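Local coordinates for protein putative platelet activating factor (Streptococcus pneumoniae, PDB 2HSJ) that is of unknown function but belongs to the GDSL-like lipase/acylhydrolase family and probably hydrolyses ester or other acyl bonds, at residues P35-I40 / V86-L91; V61-R66 / H80-A85; V135-E140 / S149-Q154. All coordinates share one frame; numbering follows the deposited sequence. Where two conformers were deposited one is given.

Contact 1 (P35-I40 / V86-L91); sequences PNILFI and VDKIFL
Phe90 packs against one face of Phe39 at the tight end of the contact between 35-40 and 86-91, setting its CB over the centre of the Phe39 ring, 3.6 Å from the centroid. The two side chains run alongside each other with ring planes only 16° apart. They are nevertheless slid so far that the rings barely overlap, and the Phe39 face is covered mainly by CB and CG of Phe90. Phe39 was modelled in two conformers, so this pairing holds for one of them. Ile37 extends the same face: its CG2 lies 3.6 Å from Phe90 CD1, while chi2 of -73° turns CD1 alongside the aliphatic part of Lys88, 3.6 Å from its CB. Across the sheet, Ile40 CD1 meets Ile89 CG2 and Leu38 CD1 rests on both methyls of Val86.

Between these layers the backbones are in parallel register, Leu38 N donating to Lys88 O, Phe90 N to Leu38 O and Ile40 N to Phe90 O, the last nearly straight at 2.8 Å. They are neighbours in the five-stranded parallel sheet of an SGNH hydrolase, where 37-41 sits between 60-64 and 88-92. In this family their C-terminal ends lead toward the GDS and GTND sequence blocks.

The opposite end is looser and polar. Asn36 O receives two backbone donors, Asp87 N at 2.9 Å and Lys88 N at a longer 3.3 Å. Asn36 ND2 makes a weak bond to Asp87 OD2, with amide and carboxylate planes strongly twisted. A water sits 2.7 Å from Asn36 OD1 and accepts from Lys88 NZ. Stronger polar partners lie outside: Lys58 NZ hydrogen-bonds Asn36 OD1, and salt bridges join Lys88 to the Tyr214 carboxylate and Asp87 OD1 to Lys58 of the second subunit.

Contact 2 (V61-R66 / H80-A85); sequences VNRGIR and HLYGGA
Arg63 and Tyr82 meet with their side chains crossing at about a right angle, yet their flat groups are only 26° apart. Tyr82 CE2 lies over one face of the guanidinium, 3.4 Å from Arg63 NH2. A bend at chi2 (-68°) turns Arg63 CD aside, and the stem of the chain runs against His80, with CG 3.6 Å from His80 O. Val61 completes the group by bringing CG1 to the rim of the phenol, near its plane, and CG2 to within 3.9 Å of Tyr82 OH, which is hydrogen-bonded to Ser31 OG.

His80 presents its ring edge to the strand. ND1 donates to Arg63 O over 2.8 Å, with the acceptor in the ring plane. The Ile65 and His80 side chains cross at about a right angle, Ile65 CD1 lying 3.6 Å from His80 CE1, and His80 NE2 is bonded to Tyr68.

Within 61-66 the Asn62 side chain forms an Asx turn, OD1 accepting from Gly64 N, and Asn62 O takes Arg63 NH1 at 3.0 Å from above the carbonyl plane. Segment 61-66 carries most of strand 60-64 and leads toward the turn that in SGNH hydrolases holds the block II glycine; 80-85 is the loop that follows helix 70-75.

The contact therefore buries a charge among many partners. Tyr24 makes a cation-pi contact with Arg63, whose NH2 hydrogen-bonds Asn28 of its own chain and forms a salt bridge with Glu52 of the third subunit; that carboxylate would probably balance the guanidinium, so the Arg63 end of the contact also meets a subunit interface. By contrast, His80 O, covered by Arg63 CG, is buried with no polar partner in the model, probably an energetic cost.

Contact 3 (V135-E140 / S149-Q154); sequences VNEREE and SNEKIQ
The loop chain at Val135 passes the first turn of helix 150-164, with its CA 6.4 Å from the CA of Asn150. Beyond it, 135-140 turns away, and Asn136 OD1 accepts from Arg138 N to make an Asx turn.

Asn150 binds Val135 with both polar atoms of its side-chain amide: OD1 takes Val135 N on a lone pair (2.9 Å), and ND2 gives to Val135 O, which lies in the amide plane, at the same 2.9 Å. The side-chain amide thus satisfies both backbone polar groups of one residue. Around this pair, Val135 CG1 touches Ile153 CD1 at 3.9 Å.

This is packing at the N-terminus of a helix whose N-cap is Ser149, its OG accepting from Lys152 N. Val135 and Asn136 also carry backbone bonds to Leu186 and Gly194, the latter within the DGLH sequence that in this family supplies the catalytic aspartate and histidine.

Glu137 reaches in with its chain extended beyond CG: chi2 of 177° carries CD outward, and OE2 accepts from Asn150 N, 2.9 Å away and almost straight at 172°. The planes of its carboxylate and the Asn150 amide are within 17° of parallel. Glu151 OE2 comes within 3.2 Å of Glu137 OE2, an acceptor pair of like charge; the positive helix end may ease the repulsion.

Contacts 1 and 2 form one continuous block, their centres 7 Å apart. Strand 37-41 joins them: it pairs with 88-92 on one side and with 60-64 on the other, the latter through probable bonds such as Phe39 O to Arg63 N (2.7 Å). Ile40 CD1 meets His80 O at 3.5 Å. Side chains of Val86 and Arg63 lie about 4 Å from glycerol, probably adventitious; that of Lys88 is about 4 Å from magnesium, although the metal site is formed by Ala164, Tyr167 and Val170. Contact 3 lies beyond the chain's centre, 28 Å and 29 Å from contacts 1 and 2 between centres, and bonds into the DGLH sequence that in this family supplies the catalytic pair.

Contact 1 (P35-I40 / V86-L91)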
loop_
_atom_site.group_PDB
_atom_site.type_symbol
_atom_site.label_atom_id
_atom_site.label_comp_id
_atom_site.label_asym_id
_atom_site.label_seq_id
_atom_site.Cartn_x
_atom_site.Cartn_y
_atom_site.Cartn_z
ATOM N N PRO D 35 4.456 0.026 -7.548
ATOM C CA PRO D 35 3.748 -0.792 -8.523
ATOM C C PRO D 35 4.081 -2.266 -8.367
ATOM O O PRO D 35 5.245 -2.626 -8.352
ATOM C CB PRO D 35 4.238 -0.287 -9.881
ATOM C CG PRO D 35 5.317 0.692 -9.604
ATOM C CD PRO D 35 5.417 0.976 -8.158
ATOM N N ASN D 36 3.056 -3.092 -8.244
ATOM C CA ASN D 36 3.247 -4.530 -8.325
ATOM C C ASN D 36 3.249 -4.958 -9.788
ATOM O O ASN D 36 4.013 -5.846 -10.196
ATOM C CB ASN D 36 2.169 -5.249 -7.513
ATOM C CG ASN D 36 2.301 -6.759 -7.585
ATOM O OD1 ASN D 36 1.587 -7.412 -8.360
ATOM N ND2 ASN D 36 3.250 -7.331 -6.802
ATOM N N ILE D 37 2.382 -4.312 -10.578
ATOM C CA ILE D 37 2.285 -4.552 -12.007
ATOM C C ILE D 37 2.373 -3.173 -12.669
ATOM O O ILE D 37 1.705 -2.215 -12.218
ATOM C CB ILE D 37 0.910 -5.205 -12.374
ATOM C CG1 ILE D 37 0.608 -6.407 -11.462
ATOM C CG2 ILE D 37 0.795 -5.480 -13.874
ATOM C CD1 ILE D 37 1.375 -7.628 -11.695
ATOM N N LEU D 38 3.216 -3.059 -13.699
ATOM C CA LEU D 38 3.182 -1.892 -14.575
ATOM C C LEU D 38 2.503 -2.290 -15.873
ATOM O O LEU D 38 2.925 -3.279 -16.501
ATOM C CB LEU D 38 4.605 -1.417 -14.883
ATOM C CG LEU D 38 5.327 -0.716 -13.728
ATOM C CD1 LEU D 38 6.824 -0.699 -13.949
ATOM C CD2 LEU D 38 4.875 0.744 -13.545
ATOM N N PHE D 39 1.466 -1.557 -16.291
ATOM C CA PHE D 39 0.859 -1.774 -17.612
ATOM C C PHE D 39 1.454 -0.730 -18.536
ATOM O O PHE D 39 1.335 0.467 -18.277
ATOM C CB PHE D 39 -0.670 -1.609 -17.562
ATOM C CG PHE D 39 -1.428 -2.912 -17.468
ATOM C CD1 PHE D 39 -1.357 -3.681 -16.317
ATOM C CD2 PHE D 39 -2.216 -3.355 -18.524
ATOM C CE1 PHE D 39 -2.063 -4.880 -16.209
ATOM C CE2 PHE D 39 -2.908 -4.567 -18.428
ATOM C CZ PHE D 39 -2.829 -5.317 -17.275
ATOM N N ILE D 40 2.129 -1.199 -19.582
ATOM C CA ILE D 40 2.811 -0.316 -20.534
ATOM C C ILE D 40 2.260 -0.577 -21.931
ATOM O O ILE D 40 1.989 -1.716 -22.323
ATOM C CB ILE D 40 4.365 -0.578 -20.513
ATOM C CG1 ILE D 40 4.906 -0.292 -19.108
ATOM C CG2 ILE D 40 5.090 0.231 -21.584
ATOM C CD1 ILE D 40 6.370 -0.670 -18.984
ATOM N N VAL D 86 8.674 -4.519 -8.582
ATOM C CA VAL D 86 7.812 -4.767 -9.736
ATOM C C VAL D 86 7.813 -6.264 -10.048
ATOM O O VAL D 86 8.836 -6.830 -10.430
ATOM C CB VAL D 86 8.284 -3.992 -10.979
ATOM C CG1 VAL D 86 7.279 -4.225 -12.124
ATOM C CG2 VAL D 86 8.422 -2.496 -10.641
ATOM N N ASP D 87 6.674 -6.905 -9.851
ATOM C CA ASP D 87 6.564 -8.332 -10.157
ATOM C C ASP D 87 6.437 -8.579 -11.658
ATOM O O ASP D 87 7.054 -9.513 -12.195
ATOM C CB ASP D 87 5.349 -8.931 -9.424
ATOM C CG ASP D 87 5.655 -9.300 -7.983
ATOM O OD1 ASP D 87 6.799 -9.029 -7.504
ATOM O OD2 ASP D 87 4.759 -9.894 -7.326
ATOM N N LYS D 88 5.614 -7.771 -12.330
ATOM C CA LYS D 88 5.288 -8.024 -13.718
ATOM C C LYS D 88 5.087 -6.720 -14.437
ATOM O O LYS D 88 4.610 -5.726 -13.863
ATOM C CB LYS D 88 3.984 -8.843 -13.855
ATOM C CG LYS D 88 4.023 -10.200 -13.171
ATOM C CD LYS D 88 2.693 -10.888 -13.324
ATOM C CE LYS D 88 2.722 -12.272 -12.715
ATOM N NZ LYS D 88 2.820 -12.188 -11.254
ATOM N N ILE D 89 5.446 -6.748 -15.712
ATOM C CA ILE D 89 5.121 -5.695 -16.669
ATOM C C ILE D 89 4.222 -6.310 -17.717
ATOM O O ILE D 89 4.575 -7.322 -18.308
ATOM C CB ILE D 89 6.402 -5.171 -17.359
ATOM C CG1 ILE D 89 7.265 -4.410 -16.351
ATOM C CG2 ILE D 89 6.064 -4.286 -18.584
ATOM C CD1 ILE D 89 8.758 -4.301 -16.771
ATOM N N PHE D 90 3.045 -5.723 -17.915
ATOM C CA PHE D 90 2.160 -6.131 -19.013
ATOM C C PHE D 90 2.410 -5.170 -20.147
ATOM O O PHE D 90 2.354 -3.955 -19.952
ATOM C CB PHE D 90 0.699 -6.059 -18.593
ATOM C CG PHE D 90 0.235 -7.252 -17.821
ATOM C CD1 PHE D 90 0.897 -7.694 -16.685
ATOM C CD2 PHE D 90 -0.870 -7.967 -18.273
ATOM C CE1 PHE D 90 0.444 -8.807 -15.999
ATOM C CE2 PHE D 90 -1.321 -9.083 -17.600
ATOM C CZ PHE D 90 -0.666 -9.509 -16.461
ATOM N N LEU D 91 2.673 -5.708 -21.331
ATOM C CA LEU D 91 3.000 -4.903 -22.481
ATOM C C LEU D 91 1.994 -5.177 -23.606
ATOM O O LEU D 91 1.883 -6.301 -24.106
ATOM C CB LEU D 91 4.417 -5.244 -22.930
ATOM C CG LEU D 91 4.925 -4.475 -24.119
ATOM C CD1 LEU D 91 4.808 -2.974 -23.891
ATOM C CD2 LEU D 91 6.385 -4.915 -24.371
HETATM O O HOH W 1 2.070 -9.865 -9.246
#

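Contact 2 (V61-R66 / H80-A85)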
loop_
_atom_site.group_PDB
_atom_site.type_symbol
_atom_site.label_atom_id
_atom_site.label_comp_id
_atom_site.label_asym_id
_atom_site.label_seq_id
_atom_site.Cartn_x
_atom_site.Cartn_y
_atom_site.Cartn_z
ATOM N N VAL D 61 -0.218 -0.032 -12.028
ATOM C CA VAL D 61 0.004 1.362 -12.411
ATOM C C VAL D 61 0.019 1.519 -13.925
ATOM O O VAL D 61 0.649 0.734 -14.644
ATOM C CB VAL D 61 1.330 1.927 -11.760
ATOM C CG1 VAL D 61 1.701 3.311 -12.263
ATOM C CG2 VAL D 61 1.203 1.981 -10.245
ATOM N N ASN D 62 -0.655 2.571 -14.399
ATOM C CA ASN D 62 -0.803 2.812 -15.825
ATOM C C ASN D 62 0.388 3.602 -16.333
ATOM O O ASN D 62 0.646 4.735 -15.894
ATOM C CB ASN D 62 -2.070 3.625 -16.058
ATOM C CG ASN D 62 -2.566 3.497 -17.475
ATOM O OD1 ASN D 62 -1.796 3.627 -18.417
ATOM N ND2 ASN D 62 -3.864 3.200 -17.641
ATOM N N ARG D 63 1.089 3.016 -17.299
ATOM C CA ARG D 63 2.107 3.765 -18.024
ATOM C C ARG D 63 1.849 3.621 -19.536
ATOM O O ARG D 63 2.777 3.473 -20.325
ATOM C CB ARG D 63 3.529 3.289 -17.629
ATOM C CG ARG D 63 3.997 3.808 -16.237
ATOM C CD ARG D 63 4.217 5.309 -16.298
ATOM N NE ARG D 63 4.721 5.925 -15.063
ATOM C CZ ARG D 63 3.917 6.340 -14.076
ATOM N NH1 ARG D 63 2.590 6.168 -14.152
ATOM N NH2 ARG D 63 4.448 6.924 -12.981
ATOM N N GLY D 64 0.584 3.752 -19.927
ATOM C CA GLY D 64 0.249 3.743 -21.362
ATOM C C GLY D 64 0.212 5.149 -21.944
ATOM O O GLY D 64 0.006 6.142 -21.223
ATOM N N ILE D 65 0.404 5.237 -23.258
ATOM C CA ILE D 65 0.348 6.517 -23.965
ATOM C C ILE D 65 -0.332 6.342 -25.315
ATOM O O ILE D 65 0.068 5.487 -26.130
ATOM C CB ILE D 65 1.752 7.135 -24.187
ATOM C CG1 ILE D 65 2.466 7.314 -22.850
ATOM C CG2 ILE D 65 1.644 8.460 -24.973
ATOM C CD1 ILE D 65 3.750 8.127 -22.878
ATOM N N ARG D 66 -1.348 7.165 -25.562
ATOM C CA ARG D 66 -2.072 7.115 -26.829
ATOM C C ARG D 66 -1.129 7.230 -28.015
ATOM O O ARG D 66 -0.119 7.935 -27.972
ATOM C CB ARG D 66 -3.092 8.246 -26.891
ATOM C CG ARG D 66 -2.400 9.646 -26.985
ATOM C CD ARG D 66 -3.266 10.775 -26.586
ATOM N NE ARG D 66 -3.520 10.775 -25.156
ATOM C CZ ARG D 66 -4.149 11.764 -24.549
ATOM N NH1 ARG D 66 -4.531 12.826 -25.261
ATOM N NH2 ARG D 66 -4.383 11.705 -23.253
ATOM N N HIS D 80 8.529 4.778 -18.388
ATOM C CA HIS D 80 7.481 3.771 -18.160
ATOM C C HIS D 80 7.821 2.823 -17.055
ATOM O O HIS D 80 7.025 1.933 -16.761
ATOM C CB HIS D 80 7.208 3.010 -19.454
ATOM C CG HIS D 80 6.776 3.918 -20.557
ATOM N ND1 HIS D 80 5.450 4.180 -20.833
ATOM C CD2 HIS D 80 7.498 4.670 -21.419
ATOM C CE1 HIS D 80 5.374 5.037 -21.837
ATOM N NE2 HIS D 80 6.601 5.381 -22.188
ATOM N N LEU D 81 8.987 3.022 -16.418
ATOM C CA LEU D 81 9.486 2.057 -15.420
ATOM C C LEU D 81 9.875 2.741 -14.116
ATOM O O LEU D 81 10.702 3.676 -14.120
ATOM C CB LEU D 81 10.702 1.317 -15.972
ATOM C CG LEU D 81 10.501 0.469 -17.243
ATOM C CD1 LEU D 81 11.849 0.001 -17.811
ATOM C CD2 LEU D 81 9.624 -0.725 -16.946
ATOM N N TYR D 82 9.288 2.273 -13.007
ATOM C CA TYR D 82 9.764 2.638 -11.675
ATOM C C TYR D 82 9.300 1.593 -10.685
ATOM O O TYR D 82 8.454 0.736 -11.024
ATOM C CB TYR D 82 9.294 4.019 -11.248
ATOM C CG TYR D 82 7.871 4.117 -10.736
ATOM C CD1 TYR D 82 7.600 4.188 -9.365
ATOM C CD2 TYR D 82 6.789 4.180 -11.628
ATOM C CE1 TYR D 82 6.312 4.334 -8.874
ATOM C CE2 TYR D 82 5.477 4.296 -11.143
ATOM C CZ TYR D 82 5.236 4.357 -9.758
ATOM O OH TYR D 82 3.954 4.515 -9.250
ATOM N N GLY D 83 9.870 1.662 -9.487
ATOM C CA GLY D 83 9.454 0.829 -8.380
ATOM C C GLY D 83 10.545 -0.069 -7.866
ATOM O O GLY D 83 11.455 -0.460 -8.606
ATOM N N GLY D 84 10.421 -0.416 -6.600
ATOM C CA GLY D 84 11.369 -1.312 -5.961
ATOM C C GLY D 84 10.952 -2.768 -5.894
ATOM O O GLY D 84 11.731 -3.601 -5.384
ATOM N N ALA D 85 9.731 -3.075 -6.354
ATOM C CA ALA D 85 9.202 -4.446 -6.231
ATOM C C ALA D 85 8.226 -4.774 -7.362
ATOM O O ALA D 85 7.075 -5.184 -7.149
ATOM C CB ALA D 85 8.524 -4.608 -4.886
#

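Contact 3 (V135-E140 / S149-Q154)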
loop_
_atom_site.group_PDB
_atom_site.type_symbol
_atom_site.label_atom_id
_atom_site.label_comp_id
_atom_site.label_asym_id
_atom_site.label_seq_id
_atom_site.Cartn_x
_atom_site.Cartn_y
_atom_site.Cartn_z
ATOM N N VAL D 135 -9.292 -6.213 -34.573
ATOM C CA VAL D 135 -10.088 -5.082 -34.979
ATOM C C VAL D 135 -11.404 -5.590 -35.548
ATOM O O VAL D 135 -11.559 -6.784 -35.846
ATOM C CB VAL D 135 -9.345 -4.224 -36.024
ATOM C CG1 VAL D 135 -8.122 -3.607 -35.386
ATOM C CG2 VAL D 135 -8.984 -5.050 -37.283
ATOM N N ASN D 136 -12.350 -4.670 -35.713
ATOM C CA ASN D 136 -13.603 -4.989 -36.380
ATOM C C ASN D 136 -13.534 -4.427 -37.781
ATOM O O ASN D 136 -13.298 -3.231 -37.971
ATOM C CB ASN D 136 -14.800 -4.466 -35.585
ATOM C CG ASN D 136 -16.124 -4.980 -36.136
ATOM O OD1 ASN D 136 -16.493 -4.659 -37.253
ATOM N ND2 ASN D 136 -16.830 -5.806 -35.355
ATOM N N GLU D 137 -13.735 -5.314 -38.762
ATOM C CA GLU D 137 -13.517 -4.969 -40.166
ATOM C C GLU D 137 -14.789 -4.460 -40.867
ATOM O O GLU D 137 -14.774 -4.233 -42.079
ATOM C CB GLU D 137 -12.863 -6.149 -40.921
ATOM C CG GLU D 137 -11.393 -6.395 -40.512
ATOM C CD GLU D 137 -10.755 -7.616 -41.191
ATOM O OE1 GLU D 137 -11.452 -8.294 -41.975
ATOM O OE2 GLU D 137 -9.548 -7.884 -40.962
ATOM N N ARG D 138 -15.877 -4.252 -40.118
ATOM C CA ARG D 138 -17.127 -3.724 -40.708
ATOM C C ARG D 138 -16.851 -2.364 -41.333
ATOM O O ARG D 138 -16.037 -1.595 -40.823
ATOM C CB ARG D 138 -18.248 -3.603 -39.668
ATOM C CG ARG D 138 -18.920 -4.934 -39.284
ATOM C CD ARG D 138 -19.893 -4.769 -38.097
ATOM N NE ARG D 138 -20.994 -3.837 -38.368
ATOM C CZ ARG D 138 -22.131 -4.154 -38.988
ATOM N NH1 ARG D 138 -22.348 -5.391 -39.424
ATOM N NH2 ARG D 138 -23.055 -3.217 -39.179
ATOM N N GLU D 139 -17.529 -2.071 -42.444
ATOM C CA GLU D 139 -17.315 -0.816 -43.161
ATOM C C GLU D 139 -17.434 0.448 -42.280
ATOM O O GLU D 139 -16.671 1.409 -42.443
ATOM C CB GLU D 139 -18.269 -0.720 -44.363
ATOM C CG GLU D 139 -17.900 0.390 -45.341
ATOM C CD GLU D 139 -19.013 0.746 -46.334
ATOM O OE1 GLU D 139 -19.948 -0.072 -46.563
ATOM O OE2 GLU D 139 -18.942 1.859 -46.906
ATOM N N GLU D 140 -18.373 0.432 -41.332
ATOM C CA GLU D 140 -18.626 1.592 -40.468
ATOM C C GLU D 140 -17.442 2.002 -39.589
ATOM O O GLU D 140 -17.424 3.111 -39.061
ATOM C CB GLU D 140 -19.849 1.345 -39.585
ATOM C CG GLU D 140 -19.701 0.183 -38.607
ATOM C CD GLU D 140 -20.892 0.047 -37.674
ATOM O OE1 GLU D 140 -21.349 1.082 -37.138
ATOM O OE2 GLU D 140 -21.362 -1.093 -37.481
ATOM N N SER D 149 -5.618 -5.191 -40.319
ATOM C CA SER D 149 -6.493 -6.327 -40.644
ATOM C C SER D 149 -6.186 -7.410 -39.648
ATOM O O SER D 149 -5.093 -7.434 -39.078
ATOM C CB SER D 149 -6.245 -6.851 -42.055
ATOM O OG SER D 149 -5.027 -7.571 -42.137
ATOM N N ASN D 150 -7.153 -8.296 -39.422
ATOM C CA ASN D 150 -6.947 -9.376 -38.477
ATOM C C ASN D 150 -5.950 -10.418 -38.973
ATOM O O ASN D 150 -5.313 -11.088 -38.157
ATOM C CB ASN D 150 -8.289 -9.982 -38.042
ATOM C CG ASN D 150 -9.101 -9.022 -37.180
ATOM O OD1 ASN D 150 -8.594 -8.519 -36.172
ATOM N ND2 ASN D 150 -10.350 -8.736 -37.590
ATOM N N GLU D 151 -5.781 -10.531 -40.292
ATOM C CA GLU D 151 -4.732 -11.423 -40.829
ATOM C C GLU D 151 -3.333 -10.889 -40.495
ATOM O O GLU D 151 -2.465 -11.661 -40.077
ATOM C CB GLU D 151 -4.893 -11.665 -42.332
ATOM C CG GLU D 151 -6.309 -12.092 -42.748
ATOM C CD GLU D 151 -7.178 -10.901 -43.166
ATOM O OE1 GLU D 151 -7.282 -10.700 -44.393
ATOM O OE2 GLU D 151 -7.733 -10.152 -42.300
ATOM N N LYS D 152 -3.122 -9.578 -40.645
ATOM C CA LYS D 152 -1.843 -8.951 -40.274
ATOM C C LYS D 152 -1.614 -9.103 -38.775
ATOM O O LYS D 152 -0.526 -9.502 -38.336
ATOM C CB LYS D 152 -1.816 -7.448 -40.584
ATOM C CG LYS D 152 -1.842 -7.054 -42.050
ATOM C CD LYS D 152 -2.154 -5.556 -42.178
ATOM C CE LYS D 152 -2.034 -5.064 -43.637
ATOM N NZ LYS D 152 -2.077 -3.558 -43.732
ATOM N N ILE D 153 -2.643 -8.777 -37.995
ATOM C CA ILE D 153 -2.535 -8.855 -36.525
ATOM C C ILE D 153 -2.170 -10.283 -36.087
ATOM O O ILE D 153 -1.272 -10.458 -35.269
ATOM C CB ILE D 153 -3.809 -8.345 -35.828
ATOM C CG1 ILE D 153 -3.887 -6.816 -35.992
ATOM C CG2 ILE D 153 -3.809 -8.705 -34.361
ATOM C CD1 ILE D 153 -5.266 -6.246 -35.818
ATOM N N GLN D 154 -2.853 -11.284 -36.640
ATOM C CA GLN D 154 -2.530 -12.688 -36.341
ATOM C C GLN D 154 -1.090 -13.071 -36.746
ATOM O O GLN D 154 -0.428 -13.795 -36.019
ATOM C CB GLN D 154 -3.557 -13.620 -36.980
ATOM C CG GLN D 154 -4.866 -13.609 -36.224
ATOM C CD GLN D 154 -5.934 -14.493 -36.851
ATOM O OE1 GLN D 154 -6.415 -14.225 -37.959
ATOM N NE2 GLN D 154 -6.331 -15.537 -36.132
#